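Local coordinates for HydG protein (Carboxydothermus hydrogenoformans, PDB 4RTB), which acts as an [FeFe]-hydrogenase maturase, a radical SAM enzyme that makes carbon monoxide and cyanide and carries a [4Fe-4S] cluster, at residues I96-P101 with E377-L382; F387-C392 with F424-Y429. One frame throughout, in Å; residues are numbered along the deposited sequence.

Interaction 1: residues I96-P101 with E377-L382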
ATOM      1  N   ILE A  96       9.556  -1.573  -8.898  1.00 63.13           N
ATOM      2  CA  ILE A  96       8.649  -0.788  -8.072  1.00 65.75           C
ATOM      3  C   ILE A  96       7.409  -0.415  -8.888  1.00 71.89           C
ATOM      4  O   ILE A  96       7.513   0.136  -9.986  1.00 76.27           O
ATOM      5  CB  ILE A  96       9.339   0.479  -7.517  1.00 67.21           C
ATOM      6  CG1 ILE A  96       8.334   1.356  -6.765  1.00 65.12           C
ATOM      7  CG2 ILE A  96      10.040   1.256  -8.631  1.00 54.34           C
ATOM      8  CD1 ILE A  96       7.856   0.748  -5.467  1.00 67.59           C
ATOM      9  N   VAL A  97       6.236  -0.742  -8.357  1.00 70.21           N
ATOM     10  CA  VAL A  97       4.992  -0.514  -9.081  1.00 68.86           C
ATOM     11  C   VAL A  97       4.401   0.843  -8.725  1.00 66.66           C
ATOM     12  O   VAL A  97       4.334   1.213  -7.552  1.00 66.12           O
ATOM     13  CB  VAL A  97       3.967  -1.618  -8.787  1.00 67.32           C
ATOM     14  CG1 VAL A  97       2.742  -1.447  -9.666  1.00 72.14           C
ATOM     15  CG2 VAL A  97       4.595  -2.985  -9.006  1.00 66.78           C
ATOM     16  N   LEU A  98       3.976   1.586  -9.742  1.00 61.87           N
ATOM     17  CA  LEU A  98       3.441   2.924  -9.530  1.00 64.72           C
ATOM     18  C   LEU A  98       1.942   2.999  -9.812  1.00 72.65           C
ATOM     19  O   LEU A  98       1.442   2.420 -10.784  1.00 71.00           O
ATOM     20  CB  LEU A  98       4.185   3.941 -10.399  1.00 62.79           C
ATOM     21  CG  LEU A  98       5.705   4.012 -10.236  1.00 58.78           C
ATOM     22  CD1 LEU A  98       6.252   5.242 -10.944  1.00 55.27           C
ATOM     23  CD2 LEU A  98       6.114   4.003  -8.768  1.00 55.39           C
ATOM     24  N   PHE A  99       1.231   3.714  -8.946  1.00 69.91           N
ATOM     25  CA  PHE A  99      -0.194   3.946  -9.123  1.00 64.30           C
ATOM     26  C   PHE A  99      -0.553   5.352  -8.667  1.00 65.57           C
ATOM     27  O   PHE A  99       0.216   6.003  -7.958  1.00 61.86           O
ATOM     28  CB  PHE A  99      -1.016   2.915  -8.346  1.00 69.54           C
ATOM     29  CG  PHE A  99      -1.003   3.126  -6.857  1.00 70.96           C
ATOM     30  CD1 PHE A  99       0.048   2.652  -6.089  1.00 72.84           C
ATOM     31  CD2 PHE A  99      -2.045   3.789  -6.224  1.00 63.15           C
ATOM     32  CE1 PHE A  99       0.065   2.844  -4.717  1.00 73.14           C
ATOM     33  CE2 PHE A  99      -2.033   3.982  -4.855  1.00 63.46           C
ATOM     34  CZ  PHE A  99      -0.978   3.510  -4.101  1.00 69.01           C
ATOM     35  N   ALA A 100      -1.731   5.812  -9.075  1.00 70.57           N
ATOM     36  CA  ALA A 100      -2.234   7.111  -8.655  1.00 71.72           C
ATOM     37  C   ALA A 100      -3.607   6.964  -8.008  1.00 77.38           C
ATOM     38  O   ALA A 100      -4.491   6.293  -8.550  1.00 78.40           O
ATOM     39  CB  ALA A 100      -2.298   8.065  -9.833  1.00 65.68           C
ATOM     40  N   PRO A 101      -3.785   7.579  -6.832  1.00 80.77           N
ATOM     41  CA  PRO A 101      -5.074   7.547  -6.137  1.00 79.04           C
ATOM     42  C   PRO A 101      -6.056   8.556  -6.714  1.00 74.20           C
ATOM     43  O   PRO A 101      -5.717   9.725  -6.887  1.00 76.76           O
ATOM     44  CB  PRO A 101      -4.702   7.904  -4.697  1.00 78.84           C
ATOM     45  CG  PRO A 101      -3.483   8.745  -4.829  1.00 77.06           C
ATOM     46  CD  PRO A 101      -2.739   8.241  -6.033  1.00 80.73           C
ATOM     47  N   GLU A 377       9.527  13.210 -13.328  1.00 79.52           N
ATOM     48  CA  GLU A 377      10.621  13.496 -12.407  1.00 79.75           C
ATOM     49  C   GLU A 377      10.954  12.295 -11.529  1.00 79.16           C
ATOM     50  O   GLU A 377      12.105  11.860 -11.470  1.00 86.71           O
ATOM     51  CB  GLU A 377      10.283  14.705 -11.530  1.00 88.88           C
ATOM     52  CG  GLU A 377      10.758  16.032 -12.099  1.00103.16           C
ATOM     53  CD  GLU A 377      10.098  17.229 -11.438  1.00115.25           C
ATOM     54  OE1 GLU A 377       9.909  17.208 -10.202  1.00116.42           O
ATOM     55  OE2 GLU A 377       9.762  18.190 -12.162  1.00122.45           O
ATOM     56  N   ILE A 378       9.946  11.752 -10.854  1.00 76.05           N
ATOM     57  CA  ILE A 378      10.180  10.650  -9.932  1.00 74.73           C
ATOM     58  C   ILE A 378      10.565   9.381 -10.687  1.00 73.19           C
ATOM     59  O   ILE A 378      11.223   8.507 -10.128  1.00 75.42           O
ATOM     60  CB  ILE A 378       8.946  10.378  -9.031  1.00 75.66           C
ATOM     61  CG1 ILE A 378       8.120   9.200  -9.549  1.00 79.41           C
ATOM     62  CG2 ILE A 378       8.096  11.630  -8.879  1.00 70.60           C
ATOM     63  CD1 ILE A 378       8.167   7.987  -8.646  1.00 79.00           C
ATOM     64  N   VAL A 379      10.164   9.281 -11.952  1.00 71.33           N
ATOM     65  CA  VAL A 379      10.577   8.152 -12.779  1.00 69.70           C
ATOM     66  C   VAL A 379      12.058   8.286 -13.105  1.00 75.61           C
ATOM     67  O   VAL A 379      12.801   7.306 -13.084  1.00 78.63           O
ATOM     68  CB  VAL A 379       9.757   8.057 -14.083  0.76 66.83           C
ATOM     69  CG1 VAL A 379      10.432   7.131 -15.081  1.00 64.75           C
ATOM     70  CG2 VAL A 379       8.347   7.579 -13.784  1.00 66.74           C
ATOM     71  N   GLU A 380      12.471   9.514 -13.400  1.00 78.40           N
ATOM     72  CA  GLU A 380      13.877   9.842 -13.602  1.00 76.71           C
ATOM     73  C   GLU A 380      14.696   9.434 -12.377  1.00 71.35           C
ATOM     74  O   GLU A 380      15.670   8.676 -12.481  1.00 74.18           O
ATOM     75  CB  GLU A 380      14.023  11.339 -13.871  1.00 78.90           C
ATOM     76  CG  GLU A 380      15.084  11.728 -14.881  1.00 79.42           C
ATOM     77  CD  GLU A 380      14.952  13.181 -15.305  1.00 85.56           C
ATOM     78  OE1 GLU A 380      14.004  13.852 -14.842  1.00 83.76           O
ATOM     79  OE2 GLU A 380      15.791  13.650 -16.103  1.00 94.72           O
ATOM     80  N   VAL A 381      14.282   9.932 -11.215  1.00 65.22           N
ATOM     81  CA  VAL A 381      14.964   9.622  -9.965  1.00 63.37           C
ATOM     82  C   VAL A 381      15.028   8.116  -9.714  1.00 70.30           C
ATOM     83  O   VAL A 381      16.083   7.589  -9.368  1.00 74.43           O
ATOM     84  CB  VAL A 381      14.283  10.305  -8.764  1.00 61.50           C
ATOM     85  CG1 VAL A 381      15.024   9.981  -7.476  1.00 63.95           C
ATOM     86  CG2 VAL A 381      14.216  11.809  -8.978  1.00 55.82           C
ATOM     87  N   LEU A 382      13.904   7.429  -9.898  1.00 77.83           N
ATOM     88  CA  LEU A 382      13.858   5.982  -9.714  1.00 76.68           C
ATOM     89  C   LEU A 382      14.841   5.275 -10.633  1.00 69.97           C
ATOM     90  O   LEU A 382      15.552   4.359 -10.215  1.00 67.45           O
ATOM     91  CB  LEU A 382      12.447   5.444  -9.963  1.00 72.28           C
ATOM     92  CG  LEU A 382      11.414   5.651  -8.856  1.00 74.40           C
ATOM     93  CD1 LEU A 382      10.088   5.013  -9.238  1.00 74.25           C
ATOM     94  CD2 LEU A 382      11.926   5.087  -7.545  1.00 75.06           C
TER
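Strand 96-101 and helix 377-382 run almost exactly antiparallel, at 175°, with their axes 11.8 Å apart. Ile-96 lies across from Leu-382, and Leu-98 across from Val-379. No hydrogen bond joins the two segments. The gap is bridged by aliphatic side chains, which bury 156 Å² in all.

Leu-98 meets three helix residues, Ile-378, Val-379 and Leu-382. Its CG lies anti to its own carbonyl carbon (chi1 -56°), and this carries the fork across to the helix. CD1 meets Ile-378 CD1 tip to tip at 4.1 Å and has Val-379 CG2 as a second neighbour. CD2 turns to the other end of the helix segment and meets the end of Leu-382 at its CD1. The fork is thus shared between successive turns of the helix.

Leu-382 extends its CD1 toward the strand. That methyl touches two strand side chains, CG2 of Ile-96 at 3.8 Å and the CD2 of Leu-98. The side chains of Ile-96 and Leu-382 cross at about a right angle, and it is the CG2 branch of Ile-96 that makes the contact. All five touching residues are buried. Met-344 of strand 343-345 packs on both Leu-98 and Ile-378. Arg-333 and Asp-334 of helix 330-339 lie against Leu-382.

Strand 95-105 pairs in parallel with 343-345, with 388-390 and with 148-153. Helix 375-384 connects 343-345 to 388-390 and lies over strand 95-105 between them. This is a beta-alpha-beta crossover that skips one strand, with 388-390 as an added strand. Helix on parallel sheet is the layering of alpha/beta folds. The pairing of 95-105 with 148-153 and 343-345 is consistent with the barrel expected of a radical SAM enzyme.

Interaction 2: residues F387-C392 with F424-Y429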
ATOM      1  N   PHE A 387      16.248   1.488 -10.099  1.00 74.20           N
ATOM      2  CA  PHE A 387      14.959   0.814  -9.949  1.00 67.58           C
ATOM      3  C   PHE A 387      14.190   0.692 -11.264  1.00 61.35           C
ATOM      4  O   PHE A 387      14.374   1.492 -12.182  1.00 59.20           O
ATOM      5  CB  PHE A 387      14.102   1.549  -8.916  1.00 67.40           C
ATOM      6  CG  PHE A 387      14.624   1.448  -7.512  1.00 69.49           C
ATOM      7  CD1 PHE A 387      14.573   2.541  -6.661  1.00 70.56           C
ATOM      8  CD2 PHE A 387      15.155   0.259  -7.036  1.00 69.41           C
ATOM      9  CE1 PHE A 387      15.049   2.453  -5.364  1.00 71.67           C
ATOM     10  CE2 PHE A 387      15.632   0.165  -5.739  1.00 73.02           C
ATOM     11  CZ  PHE A 387      15.579   1.263  -4.903  1.00 74.02           C
ATOM     12  N   LEU A 388      13.326  -0.317 -11.337  1.00 63.20           N
ATOM     13  CA  LEU A 388      12.502  -0.561 -12.516  1.00 69.71           C
ATOM     14  C   LEU A 388      11.050  -0.164 -12.244  1.00 75.21           C
ATOM     15  O   LEU A 388      10.325  -0.881 -11.551  1.00 72.33           O
ATOM     16  CB  LEU A 388      12.577  -2.035 -12.926  1.00 67.53           C
ATOM     17  CG  LEU A 388      12.363  -2.463 -14.384  1.00 67.54           C
ATOM     18  CD1 LEU A 388      11.539  -3.742 -14.428  1.00 67.42           C
ATOM     19  CD2 LEU A 388      11.714  -1.377 -15.237  1.00 67.46           C
ATOM     20  N   PRO A 389      10.624   0.986 -12.789  1.00 74.16           N
ATOM     21  CA  PRO A 389       9.242   1.453 -12.645  1.00 74.47           C
ATOM     22  C   PRO A 389       8.295   0.616 -13.491  1.00 76.82           C
ATOM     23  O   PRO A 389       8.625   0.304 -14.636  1.00 80.54           O
ATOM     24  CB  PRO A 389       9.296   2.899 -13.154  1.00 74.64           C
ATOM     25  CG  PRO A 389      10.756   3.251 -13.211  1.00 71.25           C
ATOM     26  CD  PRO A 389      11.458   1.967 -13.500  1.00 72.53           C
ATOM     27  N   SER A 390       7.138   0.264 -12.941  1.00 73.38           N
ATOM     28  CA  SER A 390       6.202  -0.594 -13.654  1.00 73.92           C
ATOM     29  C   SER A 390       4.773  -0.083 -13.558  1.00 79.36           C
ATOM     30  O   SER A 390       4.436   0.714 -12.682  1.00 80.14           O
ATOM     31  CB  SER A 390       6.280  -2.022 -13.120  1.00 72.43           C
ATOM     32  OG  SER A 390       7.261  -2.116 -12.107  1.00 69.30           O
ATOM     33  N   PHE A 391       3.942  -0.552 -14.483  1.00 80.30           N
ATOM     34  CA  PHE A 391       2.551  -0.141 -14.570  1.00 80.08           C
ATOM     35  C   PHE A 391       1.723  -1.323 -15.072  1.00 89.80           C
ATOM     36  O   PHE A 391       1.058  -1.220 -16.103  1.00 97.46           O
ATOM     37  CB  PHE A 391       2.392   1.059 -15.516  1.00 74.70           C
ATOM     38  CG  PHE A 391       3.429   2.137 -15.331  1.00 67.15           C
ATOM     39  CD1 PHE A 391       4.618   2.106 -16.044  1.00 75.12           C
ATOM     40  CD2 PHE A 391       3.206   3.190 -14.459  1.00 63.36           C
ATOM     41  CE1 PHE A 391       5.572   3.098 -15.881  1.00 72.61           C
ATOM     42  CE2 PHE A 391       4.154   4.186 -14.293  1.00 70.35           C
ATOM     43  CZ  PHE A 391       5.339   4.139 -15.006  1.00 73.39           C
ATOM     44  N   CYS A 392       1.766  -2.441 -14.348  1.00 90.71           N
ATOM     45  CA  CYS A 392       1.245  -3.705 -14.872  1.00 93.52           C
ATOM     46  C   CYS A 392       0.304  -4.468 -13.940  1.00 99.38           C
ATOM     47  O   CYS A 392      -0.750  -4.953 -14.383  1.00110.81           O
ATOM     48  CB  CYS A 392       2.410  -4.624 -15.235  1.00 96.28           C
ATOM     49  SG  CYS A 392       3.486  -5.038 -13.840  1.00122.64           S
ATOM     50  N   PHE A 424       8.074  -4.474 -20.159  1.00 69.15           N
ATOM     51  CA  PHE A 424       7.257  -3.976 -21.256  1.00 70.35           C
ATOM     52  C   PHE A 424       6.256  -2.915 -20.825  1.00 67.50           C
ATOM     53  O   PHE A 424       5.885  -2.060 -21.628  1.00 69.80           O
ATOM     54  CB  PHE A 424       6.543  -5.132 -21.949  1.00 67.01           C
ATOM     55  CG  PHE A 424       7.429  -5.890 -22.883  1.00 75.73           C
ATOM     56  CD1 PHE A 424       7.820  -5.325 -24.085  1.00 79.27           C
ATOM     57  CD2 PHE A 424       7.902  -7.148 -22.553  1.00 79.73           C
ATOM     58  CE1 PHE A 424       8.649  -6.008 -24.949  1.00 82.52           C
ATOM     59  CE2 PHE A 424       8.733  -7.837 -23.413  1.00 79.82           C
ATOM     60  CZ  PHE A 424       9.108  -7.263 -24.613  1.00 81.15           C
ATOM     61  N   SER A 425       5.820  -2.955 -19.571  1.00 60.99           N
ATOM     62  CA  SER A 425       4.975  -1.882 -19.065  1.00 65.46           C
ATOM     63  C   SER A 425       5.773  -0.580 -19.089  1.00 70.82           C
ATOM     64  O   SER A 425       5.278   0.466 -19.532  1.00 73.19           O
ATOM     65  CB  SER A 425       4.466  -2.187 -17.653  1.00 71.64           C
ATOM     66  OG  SER A 425       5.524  -2.227 -16.715  1.00 72.10           O
ATOM     67  N   PHE A 426       7.024  -0.659 -18.643  1.00 71.95           N
ATOM     68  CA  PHE A 426       7.901   0.505 -18.657  1.00 68.05           C
ATOM     69  C   PHE A 426       8.235   0.931 -20.087  1.00 68.50           C
ATOM     70  O   PHE A 426       8.386   2.123 -20.367  1.00 73.10           O
ATOM     71  CB  PHE A 426       9.182   0.221 -17.874  1.00 69.51           C
ATOM     72  CG  PHE A 426      10.079   1.417 -17.726  1.00 75.02           C
ATOM     73  CD1 PHE A 426      11.361   1.409 -18.250  1.00 78.41           C
ATOM     74  CD2 PHE A 426       9.635   2.554 -17.069  1.00 74.17           C
ATOM     75  CE1 PHE A 426      12.189   2.510 -18.115  1.00 76.39           C
ATOM     76  CE2 PHE A 426      10.456   3.658 -16.931  1.00 77.82           C
ATOM     77  CZ  PHE A 426      11.735   3.636 -17.456  1.00 78.02           C
ATOM     78  N   VAL A 427       8.347  -0.043 -20.986  1.00 62.46           N
ATOM     79  CA  VAL A 427       8.560   0.244 -22.400  1.00 67.01           C
ATOM     80  C   VAL A 427       7.402   1.085 -22.919  1.00 75.84           C
ATOM     81  O   VAL A 427       7.611   2.121 -23.552  1.00 77.95           O
ATOM     82  CB  VAL A 427       8.687  -1.047 -23.248  1.00 68.41           C
ATOM     83  CG1 VAL A 427       8.625  -0.721 -24.731  1.00 70.40           C
ATOM     84  CG2 VAL A 427       9.978  -1.784 -22.929  1.00 60.18           C
ATOM     85  N   GLU A 428       6.182   0.644 -22.626  1.00 81.87           N
ATOM     86  CA  GLU A 428       4.981   1.356 -23.052  1.00 79.54           C
ATOM     87  C   GLU A 428       4.936   2.765 -22.479  1.00 69.90           C
ATOM     88  O   GLU A 428       4.558   3.716 -23.174  1.00 67.55           O
ATOM     89  CB  GLU A 428       3.722   0.593 -22.645  1.00 81.96           C
ATOM     90  CG  GLU A 428       2.437   1.302 -23.037  1.00 85.15           C
ATOM     91  CD  GLU A 428       1.274   0.350 -23.184  1.00 89.17           C
ATOM     92  OE1 GLU A 428       1.449  -0.848 -22.884  1.00 87.87           O
ATOM     93  OE2 GLU A 428       0.188   0.797 -23.605  1.00 99.72           O
ATOM     94  N   TYR A 429       5.320   2.896 -21.214  1.00 67.42           N
ATOM     95  CA  TYR A 429       5.414   4.217 -20.608  1.00 70.05           C
ATOM     96  C   TYR A 429       6.362   5.110 -21.398  1.00 76.44           C
ATOM     97  O   TYR A 429       6.013   6.238 -21.749  1.00 77.52           O
ATOM     98  CB  TYR A 429       5.886   4.134 -19.157  1.00 65.61           C
ATOM     99  CG  TYR A 429       6.134   5.496 -18.551  1.00 69.42           C
ATOM    100  CD1 TYR A 429       7.415   6.029 -18.485  1.00 69.84           C
ATOM    101  CD2 TYR A 429       5.082   6.262 -18.068  1.00 74.51           C
ATOM    102  CE1 TYR A 429       7.642   7.280 -17.942  1.00 72.15           C
ATOM    103  CE2 TYR A 429       5.298   7.513 -17.524  1.00 78.34           C
ATOM    104  CZ  TYR A 429       6.581   8.016 -17.463  1.00 78.54           C
ATOM    105  OH  TYR A 429       6.802   9.262 -16.920  1.00 80.82           O
TER
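Pro-389 rests on the ring of Phe-426, while CE1 and CZ of Phe-391 come against Tyr-429. Strand 388-390 crosses helix 424-429 at 79°, with the axes only 7.2 Å apart. Ser-425 sits at the close crossing, where a small residue suits the short gap.

The Phe-426 ring is the main bump on the helix. Its CG lies anti to the backbone N (chi1 -174°), which sends the ring along the strand to Pro-389. Pro-389 CD lies over one face, 4.2 Å from the Phe-426 centroid, as a CH-pi contact. Leu-388 CD2 closes on CB of Phe-426 at 4.0 Å. Phe-391 CE1 comes to the ring edge, near CD2. Val-379 and Ile-383 of helix 375-384 also touch this ring. Without the ring, as with an alanine here, Pro-389 would probably lose its CH-pi partner and a gap would open beside Leu-388 CD2 and the Phe-391 edge.

The Phe-391 ring fills the next hollow, between Phe-426 and Tyr-429. Its CE1 is nearest CB of Tyr-429, at 3.5 Å, and its CZ lies over the Tyr-429 face. The planes differ by 21°, but the rings are slid apart and barely overlap, with centroids 5.0 Å apart.

The polar part is small. Phe-391 N gives a weak hydrogen bond to Ser-425 OG at 3.2 Å. The same OG bonds Ala-422 O, within its own helix. Ser-390 OG instead bonds Ile-96 O. The contact is therefore chiefly apolar and aromatic, and the two serine hydroxyls are both met by backbone atoms.

How the interactions relate
Interactions 1 and 2 follow in series along the chain, and their centres are about 10 Å apart. Helix 375-384 leads directly into strand 388-390, with a probable hydrogen bond from Phe-387 N to Leu-382 O (3.0 Å). The two strands are sheet neighbours, and Ile-96 N probably bonds Leu-388 O at 2.8 Å. The side-chain layers also meet. Leu-98 CB packs on Phe-391 CE2 at 3.9 Å, and the methyl Val-379 CG2 packs on the tyrosine hydroxyl, 3.9 Å from Tyr-429 OH. Helix 419-432 packs against both strand 388-390 and helix 375-384. Both contacts lie away from the iron-sulfur cluster and S-adenosylmethionine pockets, and touch neither.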